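Local coordinates for protein probable zinc protease PqqL (Escherichia coli, PDB 6OFS) that is probably a zinc-dependent metalloendopeptidase of the M16 family, located in the periplasm and carrying a single zinc ion, at residues A[474-479]-A[694-699]; A[505-510]-A[676-681]; A[517-522]-A[580-585]. All coordinates share one frame; numbering follows the deposited sequence.

Contact 1: A[474-479]-A[694-699]; sequences SLTVDA and ITRYLG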
loop_
_atom_site.group_PDB
_atom_site.type_symbol
_atom_site.label_atom_id
_atom_site.label_comp_id
_atom_site.label_asym_id
_atom_site.label_seq_id
_atom_site.Cartn_x
_atom_site.Cartn_y
_atom_site.Cartn_z
ATOM N N SER A 474 -4.121 -4.769 18.491
ATOM C CA SER A 474 -3.031 -4.545 19.442
ATOM C C SER A 474 -1.732 -4.191 18.731
ATOM O O SER A 474 -1.505 -4.610 17.593
ATOM C CB SER A 474 -2.834 -5.755 20.359
ATOM O OG SER A 474 -2.232 -6.855 19.693
ATOM N N LEU A 475 -0.897 -3.402 19.400
ATOM C CA LEU A 475 0.415 -3.020 18.908
ATOM C C LEU A 475 1.445 -3.540 19.903
ATOM O O LEU A 475 2.461 -2.891 20.163
ATOM C CB LEU A 475 0.518 -1.503 18.723
ATOM C CG LEU A 475 -0.149 -0.922 17.494
ATOM C CD1 LEU A 475 -0.055 0.588 17.505
ATOM C CD2 LEU A 475 0.471 -1.465 16.223
ATOM N N THR A 476 1.163 -4.734 20.458
ATOM C CA THR A 476 2.003 -5.417 21.436
ATOM C C THR A 476 3.383 -5.725 20.819
ATOM O O THR A 476 3.491 -6.167 19.670
ATOM C CB THR A 476 1.257 -6.630 22.062
ATOM O OG1 THR A 476 1.888 -7.009 23.292
ATOM C CG2 THR A 476 1.121 -7.834 21.107
ATOM N N VAL A 477 4.425 -5.397 21.581
ATOM C CA VAL A 477 5.829 -5.544 21.205
ATOM C C VAL A 477 6.462 -6.535 22.164
ATOM O O VAL A 477 6.330 -6.374 23.383
ATOM C CB VAL A 477 6.567 -4.168 21.265
ATOM C CG1 VAL A 477 8.044 -4.300 20.915
ATOM C CG2 VAL A 477 5.890 -3.125 20.381
ATOM N N ASP A 478 7.170 -7.542 21.622
ATOM C CA ASP A 478 7.884 -8.516 22.443
ATOM C C ASP A 478 9.057 -7.805 23.129
ATOM O O ASP A 478 9.785 -7.036 22.483
ATOM C CB ASP A 478 8.362 -9.718 21.600
ATOM C CG ASP A 478 7.282 -10.742 21.279
ATOM O OD1 ASP A 478 7.200 -11.172 20.104
ATOM O OD2 ASP A 478 6.524 -11.124 22.209
ATOM N N ALA A 479 9.175 -7.998 24.453
ATOM C CA ALA A 479 10.224 -7.393 25.275
ATOM C C ALA A 479 11.598 -7.978 24.965
ATOM O O ALA A 479 11.713 -9.150 24.594
ATOM C CB ALA A 479 9.913 -7.593 26.754
ATOM N N ILE A 694 9.328 1.613 29.860
ATOM C CA ILE A 694 10.493 2.287 29.289
ATOM C C ILE A 694 11.472 1.232 28.770
ATOM O O ILE A 694 11.979 1.377 27.663
ATOM C CB ILE A 694 11.150 3.248 30.338
ATOM C CG1 ILE A 694 10.342 4.547 30.490
ATOM C CG2 ILE A 694 12.638 3.551 30.008
ATOM C CD1 ILE A 694 10.639 5.288 31.718
ATOM N N THR A 695 11.737 0.175 29.561
ATOM C CA THR A 695 12.666 -0.873 29.129
ATOM C C THR A 695 12.023 -1.717 28.028
ATOM O O THR A 695 12.649 -1.934 26.994
ATOM C CB THR A 695 13.246 -1.691 30.303
ATOM O OG1 THR A 695 12.215 -2.454 30.928
ATOM C CG2 THR A 695 13.973 -0.823 31.329
ATOM N N ARG A 696 10.766 -2.129 28.216
ATOM C CA ARG A 696 10.031 -2.930 27.234
ATOM C C ARG A 696 9.803 -2.201 25.885
ATOM O O ARG A 696 9.886 -2.860 24.849
ATOM C CB ARG A 696 8.701 -3.444 27.840
ATOM C CG ARG A 696 7.925 -4.428 26.969
ATOM C CD ARG A 696 6.807 -5.103 27.736
ATOM N NE ARG A 696 5.726 -5.543 26.852
ATOM C CZ ARG A 696 5.612 -6.770 26.354
ATOM N NH1 ARG A 696 6.516 -7.699 26.642
ATOM N NH2 ARG A 696 4.602 -7.073 25.548
ATOM N N TYR A 697 9.535 -0.870 25.887
ATOM C CA TYR A 697 9.223 -0.158 24.640
ATOM C C TYR A 697 10.292 0.833 24.124
ATOM O O TYR A 697 10.382 1.036 22.906
ATOM C CB TYR A 697 7.857 0.544 24.745
ATOM C CG TYR A 697 6.700 -0.430 24.859
ATOM C CD1 TYR A 697 6.176 -1.056 23.731
ATOM C CD2 TYR A 697 6.161 -0.763 26.098
ATOM C CE1 TYR A 697 5.143 -1.987 23.832
ATOM C CE2 TYR A 697 5.119 -1.685 26.211
ATOM C CZ TYR A 697 4.609 -2.292 25.072
ATOM O OH TYR A 697 3.579 -3.201 25.158
ATOM N N LEU A 698 11.090 1.438 25.012
ATOM C CA LEU A 698 12.117 2.405 24.599
ATOM C C LEU A 698 13.547 1.829 24.681
ATOM O O LEU A 698 14.441 2.290 23.967
ATOM C CB LEU A 698 11.982 3.726 25.385
ATOM C CG LEU A 698 10.548 4.233 25.686
ATOM C CD1 LEU A 698 10.583 5.518 26.472
ATOM C CD2 LEU A 698 9.727 4.459 24.416
ATOM N N GLY A 699 13.729 0.816 25.526
ATOM C CA GLY A 699 15.002 0.131 25.716
ATOM C C GLY A 699 15.217 -1.010 24.744
ATOM O O GLY A 699 16.338 -1.510 24.595
#
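Arg696 and Tyr697, close to the C-terminal end of helix 687-697, receive Thr476, Val477 and Ala479 in a surface contact between that helix and the linking loop that runs up to strand 485-492. The arginine carries most of it. With CG anti to the backbone N (chi1 -173°) and the chain extended to NE, its head group reaches out along the loop. Val477 O lies over one face of the guanidinium, 2.9 Å from Arg696 NH2, but the N-H directions are poorly aimed and no hydrogen bond results. Thr476 OG1 sits in the plane of the group at its edge, 3.5 Å from Arg696 NH2. Ala479 CB lies against both chain and head group, 3.7 Å from Arg696 CG and 3.4 Å from Arg696 NH1. The CG in turn lies over a face of the neighbouring Tyr697 ring, offset toward the rim. Val477 meets the ring obliquely, its CB 3.7 Å from Tyr697 CE1, and also touches Asn598 and Gln599 of helix 591-602. Tyr697 OH is hydrogen-bonded to Glu591 and Gln595, which fixes the outer end of the ring, while Arg696 NE has a long, weak ion pair with the same Glu591. As no hydrogen bond crosses the contact, the loop appears to be held by van der Waals packing and probably by the attraction of a cationic face for a carbonyl oxygen.

Contact 2: A[505-510]-A[676-681]; sequences RVILAK and DITFVI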
loop_
_atom_site.group_PDB
_atom_site.type_symbol
_atom_site.label_atom_id
_atom_site.label_comp_id
_atom_site.label_asym_id
_atom_site.label_seq_id
_atom_site.Cartn_x
_atom_site.Cartn_y
_atom_site.Cartn_z
ATOM N N ARG A 505 18.106 8.261 25.828
ATOM C CA ARG A 505 17.919 9.029 27.058
ATOM C C ARG A 505 16.419 9.223 27.302
ATOM O O ARG A 505 15.646 9.343 26.355
ATOM C CB ARG A 505 18.667 10.366 27.009
ATOM C CG ARG A 505 18.972 10.940 28.375
ATOM C CD ARG A 505 19.477 12.352 28.228
ATOM N NE ARG A 505 19.690 13.012 29.517
ATOM C CZ ARG A 505 19.983 14.302 29.651
ATOM N NH1 ARG A 505 20.172 14.824 30.856
ATOM N NH2 ARG A 505 20.092 15.081 28.579
ATOM N N VAL A 506 16.019 9.194 28.573
ATOM C CA VAL A 506 14.640 9.357 29.027
ATOM C C VAL A 506 14.613 10.490 30.070
ATOM O O VAL A 506 15.318 10.412 31.071
ATOM C CB VAL A 506 14.088 8.027 29.635
ATOM C CG1 VAL A 506 12.703 8.222 30.246
ATOM C CG2 VAL A 506 14.082 6.885 28.623
ATOM N N ILE A 507 13.793 11.513 29.848
ATOM C CA ILE A 507 13.592 12.595 30.811
ATOM C C ILE A 507 12.210 12.403 31.443
ATOM O O ILE A 507 11.209 12.399 30.723
ATOM C CB ILE A 507 13.775 14.027 30.219
ATOM C CG1 ILE A 507 15.083 14.173 29.384
ATOM C CG2 ILE A 507 13.671 15.102 31.331
ATOM C CD1 ILE A 507 16.432 13.987 30.157
ATOM N N LEU A 508 12.159 12.224 32.772
ATOM C CA LEU A 508 10.887 12.058 33.491
ATOM C C LEU A 508 10.520 13.276 34.322
ATOM O O LEU A 508 11.360 13.810 35.050
ATOM C CB LEU A 508 10.878 10.808 34.387
ATOM C CG LEU A 508 11.004 9.448 33.709
ATOM C CD1 LEU A 508 11.146 8.358 34.744
ATOM C CD2 LEU A 508 9.803 9.140 32.824
ATOM N N ALA A 509 9.252 13.692 34.229
ATOM C CA ALA A 509 8.675 14.806 34.987
ATOM C C ALA A 509 7.223 14.513 35.321
ATOM O O ALA A 509 6.475 13.995 34.489
ATOM C CB ALA A 509 8.768 16.106 34.199
ATOM N N LYS A 510 6.835 14.824 36.553
ATOM C CA LYS A 510 5.464 14.668 37.023
ATOM C C LYS A 510 4.762 16.027 36.922
ATOM O O LYS A 510 5.388 17.057 37.189
ATOM C CB LYS A 510 5.448 14.144 38.474
ATOM C CG LYS A 510 5.149 12.647 38.579
ATOM C CD LYS A 510 5.451 12.077 39.964
ATOM C CE LYS A 510 6.742 11.290 39.986
ATOM N NZ LYS A 510 6.996 10.669 41.313
ATOM N N ASP A 676 20.804 8.837 19.590
ATOM C CA ASP A 676 20.431 10.183 19.152
ATOM C C ASP A 676 19.045 10.621 19.701
ATOM O O ASP A 676 18.595 11.749 19.444
ATOM C CB ASP A 676 20.422 10.233 17.608
ATOM C CG ASP A 676 21.788 10.159 16.925
ATOM O OD1 ASP A 676 22.820 10.457 17.596
ATOM O OD2 ASP A 676 21.827 9.842 15.710
ATOM N N ILE A 677 18.368 9.724 20.436
ATOM C CA ILE A 677 17.018 9.997 20.910
ATOM C C ILE A 677 16.951 10.302 22.393
ATOM O O ILE A 677 17.572 9.621 23.206
ATOM C CB ILE A 677 16.012 8.868 20.517
ATOM C CG1 ILE A 677 16.181 8.432 19.031
ATOM C CG2 ILE A 677 14.552 9.266 20.836
ATOM C CD1 ILE A 677 15.577 7.036 18.658
ATOM N N THR A 678 16.142 11.316 22.726
ATOM C CA THR A 678 15.785 11.727 24.085
ATOM C C THR A 678 14.246 11.670 24.194
ATOM O O THR A 678 13.545 12.409 23.500
ATOM C CB THR A 678 16.405 13.081 24.457
ATOM O OG1 THR A 678 17.766 13.114 24.014
ATOM C CG2 THR A 678 16.366 13.325 25.935
ATOM N N PHE A 679 13.732 10.742 25.011
ATOM C CA PHE A 679 12.295 10.580 25.242
ATOM C C PHE A 679 11.898 11.422 26.432
ATOM O O PHE A 679 12.396 11.191 27.528
ATOM C CB PHE A 679 11.936 9.111 25.527
ATOM C CG PHE A 679 12.200 8.170 24.381
ATOM C CD1 PHE A 679 11.225 7.926 23.425
ATOM C CD2 PHE A 679 13.423 7.518 24.264
ATOM C CE1 PHE A 679 11.465 7.048 22.368
ATOM C CE2 PHE A 679 13.665 6.637 23.207
ATOM C CZ PHE A 679 12.683 6.408 22.265
ATOM N N VAL A 680 11.005 12.395 26.223
ATOM C CA VAL A 680 10.485 13.256 27.293
ATOM C C VAL A 680 9.104 12.715 27.729
ATOM O O VAL A 680 8.152 12.781 26.964
ATOM C CB VAL A 680 10.473 14.763 26.897
ATOM C CG1 VAL A 680 9.775 15.609 27.959
ATOM C CG2 VAL A 680 11.890 15.277 26.641
ATOM N N ILE A 681 9.026 12.132 28.929
ATOM C CA ILE A 681 7.786 11.560 29.461
ATOM C C ILE A 681 7.247 12.448 30.594
ATOM O O ILE A 681 7.912 12.616 31.618
ATOM C CB ILE A 681 7.932 10.049 29.837
ATOM C CG1 ILE A 681 8.547 9.226 28.668
ATOM C CG2 ILE A 681 6.585 9.446 30.302
ATOM C CD1 ILE A 681 9.209 7.953 29.082
HETATM O O HOH W 1 19.599 14.357 25.587
#
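Strands 505-509 and 677-681 run parallel, their axes 4.5 Å apart at an angle of 19°, with Arg505, Val506, Ile507 and Leu508 abreast of Thr678, Phe679, Val680 and Ile681. Five backbone hydrogen bonds alternate in direction: Arg505, Ile507 and Ala509 give their N-H groups to the carbonyls of Ile677, Phe679 and Ile681, and Phe679 and Ile681 give theirs to Arg505 and Ile507. The straightest is Arg505 N to Ile677 O, 3.0 Å long and 176° at the hydrogen. On one face Leu508 and Ile681 lie side by side, Leu508 CD2 3.6 Å from Ile681 CB, while Val506 CG1 meets Ile681 CD1 at 3.7 Å. This face is covered by helix 687-697, whose Ile694 touches Val506, Leu508 and Ile681. The pair is the parallel step of a mixed sheet, as in the alpha/beta domains of M16 peptidases; the other face is covered by helix 848-862, which comes from the part of the chain that builds the following sheet and whose Ile855, Val856 and Leu859 meet Ile507, Val680 and Thr678. The chi1 of Thr678 (-43°) puts OG1 beside the backbone N and lays the CG2 methyl against both Ile507 CG1 (3.8 Å) and Arg505 CB (3.9 Å). Thr678 OG1 goes to a water, 2.7 Å away, that accepts a hydrogen bond in the guanidinium plane from Arg505 NH2. Ile507 CD1 lies over one face of that guanidinium, offset toward its rim, and Arg505 NE is hydrogen-bonded to Ser497 OG on the adjoining strand.

Contact 3: A[517-522]-A[580-585]; sequences KLQIIA and LLSVSA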
loop_
_atom_site.group_PDB
_atom_site.type_symbol
_atom_site.label_atom_id
_atom_site.label_comp_id
_atom_site.label_asym_id
_atom_site.label_seq_id
_atom_site.Cartn_x
_atom_site.Cartn_y
_atom_site.Cartn_z
ATOM N N LYS A 517 -3.596 12.725 31.937
ATOM C CA LYS A 517 -3.020 12.665 30.593
ATOM C C LYS A 517 -1.516 12.450 30.680
ATOM O O LYS A 517 -0.851 13.026 31.547
ATOM C CB LYS A 517 -3.303 13.946 29.784
ATOM C CG LYS A 517 -4.759 14.435 29.774
ATOM C CD LYS A 517 -4.962 15.640 28.835
ATOM C CE LYS A 517 -4.466 16.958 29.393
ATOM N NZ LYS A 517 -3.823 17.802 28.348
ATOM N N LEU A 518 -0.981 11.633 29.766
ATOM C CA LEU A 518 0.445 11.331 29.676
ATOM C C LEU A 518 0.975 11.793 28.329
ATOM O O LEU A 518 0.304 11.631 27.320
ATOM C CB LEU A 518 0.690 9.818 29.862
ATOM C CG LEU A 518 2.145 9.330 29.870
ATOM C CD1 LEU A 518 2.854 9.683 31.169
ATOM C CD2 LEU A 518 2.217 7.844 29.641
ATOM N N GLN A 519 2.161 12.388 28.323
ATOM C CA GLN A 519 2.798 12.829 27.091
ATOM C C GLN A 519 4.193 12.230 26.962
ATOM O O GLN A 519 4.996 12.296 27.897
ATOM C CB GLN A 519 2.862 14.360 27.002
ATOM C CG GLN A 519 3.192 14.880 25.600
ATOM C CD GLN A 519 1.990 14.944 24.690
ATOM O OE1 GLN A 519 0.935 15.493 25.033
ATOM N NE2 GLN A 519 2.131 14.401 23.495
ATOM N N ILE A 520 4.456 11.618 25.795
ATOM C CA ILE A 520 5.758 11.086 25.437
ATOM C C ILE A 520 6.198 11.845 24.198
ATOM O O ILE A 520 5.485 11.835 23.192
ATOM C CB ILE A 520 5.800 9.546 25.231
ATOM C CG1 ILE A 520 5.216 8.786 26.452
ATOM C CG2 ILE A 520 7.247 9.077 24.904
ATOM C CD1 ILE A 520 4.876 7.286 26.215
ATOM N N ILE A 521 7.340 12.546 24.288
ATOM C CA ILE A 521 7.926 13.220 23.135
ATOM C C ILE A 521 9.297 12.646 22.853
ATOM O O ILE A 521 10.237 12.871 23.620
ATOM C CB ILE A 521 7.931 14.766 23.126
ATOM C CG1 ILE A 521 6.571 15.349 23.569
ATOM C CG2 ILE A 521 8.336 15.278 21.728
ATOM C CD1 ILE A 521 6.550 16.854 23.733
ATOM N N ALA A 522 9.412 11.903 21.743
ATOM C CA ALA A 522 10.683 11.355 21.276
ATOM C C ALA A 522 11.327 12.499 20.491
ATOM O O ALA A 522 10.707 13.084 19.597
ATOM C CB ALA A 522 10.455 10.135 20.394
ATOM N N LEU A 580 10.666 15.712 16.174
ATOM C CA LEU A 580 9.868 15.456 17.358
ATOM C C LEU A 580 8.781 14.474 17.015
ATOM O O LEU A 580 8.221 14.531 15.926
ATOM C CB LEU A 580 9.262 16.746 17.948
ATOM C CG LEU A 580 10.192 17.951 18.127
ATOM C CD1 LEU A 580 9.421 19.150 18.596
ATOM C CD2 LEU A 580 11.348 17.658 19.087
ATOM N N LEU A 581 8.519 13.547 17.919
ATOM C CA LEU A 581 7.469 12.573 17.760
ATOM C C LEU A 581 6.683 12.629 19.036
ATOM O O LEU A 581 7.178 12.212 20.084
ATOM C CB LEU A 581 8.031 11.175 17.456
ATOM C CG LEU A 581 7.032 10.002 17.382
ATOM C CD1 LEU A 581 5.955 10.222 16.318
ATOM C CD2 LEU A 581 7.761 8.679 17.156
ATOM N N SER A 582 5.489 13.246 18.963
ATOM C CA SER A 582 4.612 13.439 20.112
ATOM C C SER A 582 3.481 12.441 20.165
ATOM O O SER A 582 2.724 12.307 19.209
ATOM C CB SER A 582 4.065 14.861 20.153
ATOM O OG SER A 582 4.999 15.758 20.724
ATOM N N VAL A 583 3.354 11.768 21.314
ATOM C CA VAL A 583 2.310 10.787 21.586
ATOM C C VAL A 583 1.663 11.082 22.954
ATOM O O VAL A 583 2.380 11.237 23.947
ATOM C CB VAL A 583 2.848 9.339 21.435
ATOM C CG1 VAL A 583 1.979 8.321 22.165
ATOM C CG2 VAL A 583 2.997 8.964 19.961
ATOM N N SER A 584 0.313 11.202 22.979
ATOM C CA SER A 584 -0.493 11.459 24.180
ATOM C C SER A 584 -1.284 10.209 24.556
ATOM O O SER A 584 -1.639 9.429 23.674
ATOM C CB SER A 584 -1.443 12.633 23.958
ATOM O OG SER A 584 -2.713 12.229 23.462
ATOM N N ALA A 585 -1.576 10.024 25.853
ATOM C CA ALA A 585 -2.328 8.873 26.366
ATOM C C ALA A 585 -2.938 9.171 27.747
ATOM O O ALA A 585 -2.907 10.314 28.206
ATOM C CB ALA A 585 -1.415 7.647 26.445
#
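Three antiparallel hydrogen-bonded pairs, Leu518 with Ala585, Ile520 with Val583 and Ala522 with Leu581, join strands 517-524 and 579-586 through six backbone bonds of 2.8 to 2.9 Å. The central Ile520 N to Val583 O bond is nearly straight at 176°. Between these pairs, Gln519 faces Ser584 and Ile521 faces Ser582. A bend at chi2 (82°) folds the Gln519 amide across to the partner strand, putting NE2 3.2 Å from Val583 O at an angle too poor for a hydrogen bond and OE1 3.9 Å from Ser584 CB. Replacing Gln519 by alanine removes the amide beside Val583 O and is likely to open a gap against Val848 and Gln849 of helix 848-862, which the glutamine also touches. Ser582 OG rests against the Ile521 branch, 3.3 Å from CG1 of that residue, while Ser584 OG is hydrogen-bonded to Thr569 OG1 on the next strand. On the other face Ala522 CB and Leu581 CB meet at 3.9 Å. Helix 591-602 covers this side, with Phe594 on Ile520 and Ile597 on both Leu581 and Val583. Register here therefore rests on the backbone, with mixed polar and apolar contacts under one helix and aliphatic ones under the other joining the sheet to its helical layers.

Contacts 2 and 3 belong to one mixed sheet, their centres 10 Å apart. Strand 677-682 sits between strands 505-509 and 517-524, and Val680 N lies 2.8 Å from Ile521 O, a probable hydrogen bond joining the two contacts. Contact 1, centred about 16 Å from contact 2 and 15 Å from contact 3, brings a loop against the helix following that shared strand. Leu698 of contact 1 also reaches the sheet, its CD2 3.7 Å from Phe679 CE1. Along the chain, contact 3 lies inside the chain loop closed by contact 2, and that loop inside the one closed by contact 1. All three lie away from the zinc site of His54 and His58.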